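PDB 6D2K: FERM, ARHGEF and pleckstrin domain-containing protein 2 from Mus musculus, which acts as a guanine nucleotide exchange factor that activates RAC1, and is represented here by its FERM domain. Local coordinates for residues A125-H130 with L184-K189; L131-I136 with D166-H171. All coordinates share one frame; numbering follows the deposited sequence.

Both contacts lie in the helical central lobe of the FERM domain and share helix 121-136, which runs past two later helices. Following the chain from the N terminus, residues 125-130 come first and 131-136 directly after them. The chain then passes through helix 141-150 and comes back along helix 161-168, where 166-171 meet 131-136 and contact 2 closes the inner loop. Helix 176-187 follows, and its last turn returns to 125-130 in contact 1, closing the outer loop in which contact 2 is nested. The two contacts also touch directly: Ser129 of 125-130 and His171 of 166-171 come together, OG to NE2 2.8 Å, a probable hydrogen bond.

Contact 1. Residues A125-H130 with L184-K189; sequences ALLISH and LEIARK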
loop_
_atom_site.group_PDB
_atom_site.type_symbol
_atom_site.label_atom_id
_atom_site.label_comp_id
_atom_site.label_asym_id
_atom_site.label_seq_id
_atom_site.Cartn_x
_atom_site.Cartn_y
_atom_site.Cartn_z
ATOM N N ALA A 125 -15.098 -5.017 -11.728
ATOM C CA ALA A 125 -15.394 -6.299 -12.361
ATOM C C ALA A 125 -14.340 -6.651 -13.407
ATOM O O ALA A 125 -13.901 -7.821 -13.515
ATOM C CB ALA A 125 -16.769 -6.238 -13.003
ATOM N N LEU A 126 -13.928 -5.648 -14.180
ATOM C CA LEU A 126 -12.876 -5.851 -15.170
ATOM C C LEU A 126 -11.544 -6.224 -14.510
ATOM O O LEU A 126 -10.859 -7.146 -14.955
ATOM C CB LEU A 126 -12.728 -4.604 -16.045
ATOM C CG LEU A 126 -11.675 -4.671 -17.146
ATOM C CD1 LEU A 126 -11.996 -5.823 -18.123
ATOM C CD2 LEU A 126 -11.589 -3.322 -17.863
ATOM N N LEU A 127 -11.154 -5.504 -13.465
ATOM C CA LEU A 127 -9.950 -5.860 -12.715
ATOM C C LEU A 127 -9.998 -7.308 -12.241
ATOM O O LEU A 127 -9.031 -8.060 -12.419
ATOM C CB LEU A 127 -9.780 -4.938 -11.491
ATOM C CG LEU A 127 -9.181 -3.574 -11.788
ATOM C CD1 LEU A 127 -9.350 -2.653 -10.574
ATOM C CD2 LEU A 127 -7.712 -3.707 -12.146
ATOM N N ILE A 128 -11.098 -7.692 -11.602
ATOM C CA ILE A 128 -11.227 -9.048 -11.086
ATOM C C ILE A 128 -11.158 -10.060 -12.224
ATOM O O ILE A 128 -10.545 -11.107 -12.069
ATOM C CB ILE A 128 -12.517 -9.232 -10.279
ATOM C CG1 ILE A 128 -12.506 -8.286 -9.078
ATOM C CG2 ILE A 128 -12.665 -10.683 -9.808
ATOM C CD1 ILE A 128 -13.842 -8.202 -8.356
ATOM N N SER A 129 -11.742 -9.731 -13.373
ATOM C CA SER A 129 -11.718 -10.675 -14.497
ATOM C C SER A 129 -10.289 -10.972 -14.971
ATOM O O SER A 129 -9.977 -12.099 -15.383
ATOM C CB SER A 129 -12.607 -10.195 -15.656
ATOM O OG SER A 129 -12.025 -9.112 -16.359
ATOM N N HIS A 130 -9.426 -9.964 -14.932
ATOM C CA HIS A 130 -8.018 -10.170 -15.275
ATOM C C HIS A 130 -7.291 -10.949 -14.190
ATOM O O HIS A 130 -6.438 -11.800 -14.493
ATOM C CB HIS A 130 -7.310 -8.847 -15.566
ATOM C CG HIS A 130 -7.607 -8.312 -16.934
ATOM N ND1 HIS A 130 -8.311 -7.149 -17.156
ATOM C CD2 HIS A 130 -7.324 -8.823 -18.155
ATOM C CE1 HIS A 130 -8.425 -6.951 -18.462
ATOM N NE2 HIS A 130 -7.835 -7.956 -19.085
ATOM N N LEU A 184 -2.354 -3.763 -13.817
ATOM C CA LEU A 184 -1.537 -2.585 -13.535
ATOM C C LEU A 184 -1.970 -1.395 -14.394
ATOM O O LEU A 184 -2.017 -0.259 -13.923
ATOM C CB LEU A 184 -0.039 -2.851 -13.738
ATOM C CG LEU A 184 0.575 -4.072 -13.050
ATOM C CD1 LEU A 184 2.099 -4.027 -13.107
ATOM C CD2 LEU A 184 0.098 -4.214 -11.624
ATOM N N GLU A 185 -2.281 -1.670 -15.656
ATOM C CA GLU A 185 -2.674 -0.621 -16.596
ATOM C C GLU A 185 -3.996 0.032 -16.213
ATOM O O GLU A 185 -4.152 1.269 -16.292
ATOM C CB GLU A 185 -2.759 -1.209 -18.008
ATOM C CG GLU A 185 -1.431 -1.179 -18.721
ATOM C CD GLU A 185 -0.918 0.247 -18.880
ATOM O OE1 GLU A 185 0.247 0.509 -18.513
ATOM O OE2 GLU A 185 -1.693 1.107 -19.354
ATOM N N ILE A 186 -4.949 -0.793 -15.801
ATOM C CA ILE A 186 -6.242 -0.309 -15.338
ATOM C C ILE A 186 -6.070 0.449 -14.021
ATOM O O ILE A 186 -6.519 1.585 -13.885
ATOM C CB ILE A 186 -7.231 -1.469 -15.121
ATOM C CG1 ILE A 186 -7.639 -2.080 -16.467
ATOM C CG2 ILE A 186 -8.459 -0.985 -14.371
ATOM C CD1 ILE A 186 -8.307 -3.462 -16.351
ATOM N N ALA A 187 -5.403 -0.180 -13.060
ATOM C CA ALA A 187 -5.276 0.403 -11.720
ATOM C C ALA A 187 -4.529 1.723 -11.680
ATOM O O ALA A 187 -4.891 2.603 -10.903
ATOM C CB ALA A 187 -4.612 -0.584 -10.791
ATOM N N ARG A 188 -3.478 1.858 -12.480
ATOM C CA ARG A 188 -2.584 3.014 -12.333
ATOM C C ARG A 188 -3.264 4.310 -12.722
ATOM O O ARG A 188 -2.763 5.388 -12.390
ATOM C CB ARG A 188 -1.303 2.829 -13.141
ATOM C CG ARG A 188 -1.468 3.068 -14.625
ATOM C CD ARG A 188 -0.200 2.705 -15.353
ATOM N NE ARG A 188 -0.284 3.057 -16.764
ATOM C CZ ARG A 188 0.111 4.224 -17.256
ATOM N NH1 ARG A 188 -0.006 4.466 -18.554
ATOM N NH2 ARG A 188 0.633 5.141 -16.452
ATOM N N LYS A 189 -4.392 4.223 -13.426
ATOM C CA LYS A 189 -5.134 5.440 -13.798
ATOM C C LYS A 189 -6.223 5.811 -12.795
ATOM O O LYS A 189 -6.875 6.858 -12.938
ATOM C CB LYS A 189 -5.760 5.302 -15.195
ATOM C CG LYS A 189 -4.749 5.185 -16.330
ATOM C CD LYS A 189 -3.955 6.467 -16.471
ATOM C CE LYS A 189 -3.066 6.429 -17.699
ATOM N NZ LYS A 189 -2.260 7.673 -17.818
#
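Ile186 splits its two branches between Leu126 and Leu127 on the facing helix. With CG1 anti to the carbonyl carbon (chi1 -70°) and the chain extended beyond it, CD1 is carried out to Leu126, meeting Leu126 CD2 at 3.6 Å, the two side chains slanting across one another. The other branch, CG2, faces Leu127 and lies 3.6 Å from Leu127 CD2. Here the side chains of Leu127 and Ile186 run antiparallel alongside one another, so that Leu127 CD2 also reaches the branch point, 3.8 Å from Ile186 CB. The His130 ring also lies against the CD1 methyl. Ala187 is a minor partner beside Leu127. Behind the leucines, Ser129 OG donates to Leu126 O at 2.7 Å, and that carbonyl also accepts from His130 N at 3.2 Å, so two donors grip one oxygen within the helix. Around the contact, helix 161-168 packs on Leu126 through Phe167, and helix 98-113 touches Ala187 through Leu108. Helices 121-136 and 176-187 are thus joined within the helical central lobe of the FERM domain. No hydrogen bond or salt bridge passes between 125-130 and 184-189; the chemistry is apolar packing of aliphatic branches with one imidazole at the margin, and its hold rests on the fit of the methyls.

Contact 2. Residues L131-I136 with D166-H171; sequences LLQSEI and DFHQRH
Leu132 lies over one face of the His168 ring while Gln133 packs against His171, and these two approaches make the tight part of the contact. Leu132 CB stands 4.0 Å from the His168 ring centroid and 16° off its normal, a CH-pi contact. Gln133 is bent at chi2 (64°), which brings its amide alongside His171, with Gln133 OE1 3.7 Å from His171 CB. Gln133 NE2 lies near His171 O but does not bond to it, being hydrogen-bonded to Asp138 OD1 and Gln174 O.

The looser side gathers at Gln133 OE1. His168 NE2 donates to it at 2.9 Å from the edge of the ring, in a weak bond bent to 126° at the hydrogen, and NE2 has a second weak bond to Gly137 O. One water donates to both Gln133 OE1 and His168 O, each at 2.8 Å, bridging side chain to backbone. Ile136 is a distant neighbour, its CG1 4.5 Å from His168 CE1. The other ring nitrogen, ND1, is hydrogen-bonded to Asp144 OD2 of helix 141-150. An alanine in place of His168 would probably leave Asp144 without this partner and open a gap beside Leu132. In the FERM central lobe, the contact sets the last turns of helix 121-136 against the end of helix 161-168, with helix 141-150 touching Leu132 through His147 and helix 176-187 reaching Gln133 through Ser179.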
loop_
_atom_site.group_PDB
_atom_site.type_symbol
_atom_site.label_atom_id
_atom_site.label_comp_id
_atom_site.label_asym_id
_atom_site.label_seq_id
_atom_site.Cartn_x
_atom_site.Cartn_y
_atom_site.Cartn_z
ATOM N N LEU A 131 -7.644 -10.688 -12.933
ATOM C CA LEU A 131 -7.069 -11.463 -11.835
ATOM C C LEU A 131 -7.444 -12.940 -11.958
ATOM O O LEU A 131 -6.603 -13.817 -11.732
ATOM C CB LEU A 131 -7.502 -10.898 -10.474
ATOM C CG LEU A 131 -6.910 -9.538 -10.104
ATOM C CD1 LEU A 131 -7.651 -8.921 -8.909
ATOM C CD2 LEU A 131 -5.428 -9.653 -9.822
ATOM N N LEU A 132 -8.691 -13.215 -12.343
ATOM C CA LEU A 132 -9.108 -14.595 -12.629
ATOM C C LEU A 132 -8.293 -15.195 -13.768
ATOM O O LEU A 132 -7.835 -16.330 -13.677
ATOM C CB LEU A 132 -10.601 -14.673 -12.955
ATOM C CG LEU A 132 -11.591 -14.419 -11.818
ATOM C CD1 LEU A 132 -13.009 -14.582 -12.348
ATOM C CD2 LEU A 132 -11.345 -15.353 -10.639
ATOM N N GLN A 133 -8.103 -14.446 -14.849
ATOM C CA GLN A 133 -7.334 -14.989 -15.969
ATOM C C GLN A 133 -5.914 -15.373 -15.534
ATOM O O GLN A 133 -5.399 -16.433 -15.911
ATOM C CB GLN A 133 -7.331 -13.999 -17.133
ATOM C CG GLN A 133 -6.680 -14.511 -18.430
ATOM C CD GLN A 133 -7.416 -15.692 -19.047
ATOM O OE1 GLN A 133 -8.624 -15.842 -18.883
ATOM N NE2 GLN A 133 -6.682 -16.529 -19.783
ATOM N N SER A 134 -5.298 -14.547 -14.690
ATOM C CA SER A 134 -3.948 -14.852 -14.225
ATOM C C SER A 134 -3.903 -16.092 -13.344
ATOM O O SER A 134 -2.945 -16.859 -13.419
ATOM C CB SER A 134 -3.332 -13.670 -13.457
ATOM O OG SER A 134 -3.881 -13.540 -12.157
ATOM N N GLU A 135 -4.922 -16.289 -12.509
ATOM C CA GLU A 135 -4.839 -17.315 -11.479
ATOM C C GLU A 135 -5.408 -18.652 -11.924
ATOM O O GLU A 135 -4.807 -19.700 -11.668
ATOM C CB GLU A 135 -5.521 -16.847 -10.188
ATOM C CG GLU A 135 -5.371 -17.851 -9.041
ATOM C CD GLU A 135 -5.495 -17.204 -7.678
ATOM O OE1 GLU A 135 -4.785 -16.212 -7.419
ATOM O OE2 GLU A 135 -6.290 -17.701 -6.851
ATOM N N ILE A 136 -6.568 -18.626 -12.569
ATOM C CA ILE A 136 -7.215 -19.887 -12.976
ATOM C C ILE A 136 -7.288 -20.077 -14.492
ATOM O O ILE A 136 -7.744 -21.117 -14.964
ATOM C CB ILE A 136 -8.629 -20.071 -12.364
ATOM C CG1 ILE A 136 -9.605 -19.008 -12.878
ATOM C CG2 ILE A 136 -8.555 -20.105 -10.847
ATOM C CD1 ILE A 136 -11.035 -19.216 -12.367
ATOM N N ASP A 166 -18.679 -12.148 -17.644
ATOM C CA ASP A 166 -18.771 -11.535 -18.964
ATOM C C ASP A 166 -17.423 -11.000 -19.458
ATOM O O ASP A 166 -17.013 -11.261 -20.590
ATOM C CB ASP A 166 -19.821 -10.417 -18.909
ATOM C CG ASP A 166 -19.942 -9.640 -20.213
ATOM O OD1 ASP A 166 -20.888 -8.829 -20.323
ATOM O OD2 ASP A 166 -19.102 -9.815 -21.117
ATOM N N PHE A 167 -16.724 -10.257 -18.609
ATOM C CA PHE A 167 -15.415 -9.729 -18.976
ATOM C C PHE A 167 -14.373 -10.851 -19.113
ATOM O O PHE A 167 -13.532 -10.814 -20.009
ATOM C CB PHE A 167 -14.916 -8.701 -17.943
ATOM C CG PHE A 167 -15.581 -7.350 -18.030
ATOM C CD1 PHE A 167 -15.547 -6.619 -19.201
ATOM C CD2 PHE A 167 -16.175 -6.785 -16.912
ATOM C CE1 PHE A 167 -16.151 -5.375 -19.287
ATOM C CE2 PHE A 167 -16.773 -5.542 -16.978
ATOM C CZ PHE A 167 -16.755 -4.829 -18.171
ATOM N N HIS A 168 -14.403 -11.820 -18.200
ATOM C CA HIS A 168 -13.422 -12.899 -18.232
ATOM C C HIS A 168 -13.464 -13.657 -19.559
ATOM O O HIS A 168 -12.425 -14.065 -20.074
ATOM C CB HIS A 168 -13.640 -13.858 -17.066
ATOM C CG HIS A 168 -12.540 -14.862 -16.896
ATOM N ND1 HIS A 168 -12.690 -16.001 -16.138
ATOM C CD2 HIS A 168 -11.280 -14.900 -17.390
ATOM C CE1 HIS A 168 -11.564 -16.691 -16.157
ATOM N NE2 HIS A 168 -10.695 -16.052 -16.920
ATOM N N GLN A 169 -14.660 -13.820 -20.118
ATOM C CA GLN A 169 -14.808 -14.518 -21.396
ATOM C C GLN A 169 -14.015 -13.843 -22.511
ATOM O O GLN A 169 -13.678 -14.482 -23.514
ATOM C CB GLN A 169 -16.283 -14.606 -21.796
ATOM C CG GLN A 169 -17.105 -15.489 -20.906
ATOM C CD GLN A 169 -18.587 -15.389 -21.205
ATOM O OE1 GLN A 169 -19.027 -15.668 -22.323
ATOM N NE2 GLN A 169 -19.367 -15.002 -20.202
ATOM N N ARG A 170 -13.709 -12.561 -22.341
ATOM C CA ARG A 170 -12.983 -11.807 -23.356
ATOM C C ARG A 170 -11.476 -12.056 -23.337
ATOM O O ARG A 170 -10.772 -11.624 -24.243
ATOM C CB ARG A 170 -13.215 -10.300 -23.183
ATOM C CG ARG A 170 -14.667 -9.900 -23.056
ATOM C CD ARG A 170 -14.800 -8.395 -22.866
ATOM N NE ARG A 170 -16.203 -8.014 -22.791
ATOM C CZ ARG A 170 -16.639 -6.759 -22.830
ATOM N NH1 ARG A 170 -15.778 -5.756 -22.946
ATOM N NH2 ARG A 170 -17.937 -6.513 -22.755
ATOM N N HIS A 171 -10.974 -12.716 -22.291
ATOM C CA HIS A 171 -9.527 -12.792 -22.085
ATOM C C HIS A 171 -8.918 -14.107 -22.521
ATOM O O HIS A 171 -7.807 -14.431 -22.108
ATOM C CB HIS A 171 -9.176 -12.587 -20.610
ATOM C CG HIS A 171 -9.781 -11.360 -20.009
ATOM N ND1 HIS A 171 -10.022 -10.211 -20.732
ATOM C CD2 HIS A 171 -10.173 -11.098 -18.737
ATOM C CE1 HIS A 171 -10.549 -9.295 -19.937
ATOM N NE2 HIS A 171 -10.647 -9.806 -18.719
HETATM O O HOH W 1 -10.798 -16.346 -20.522
#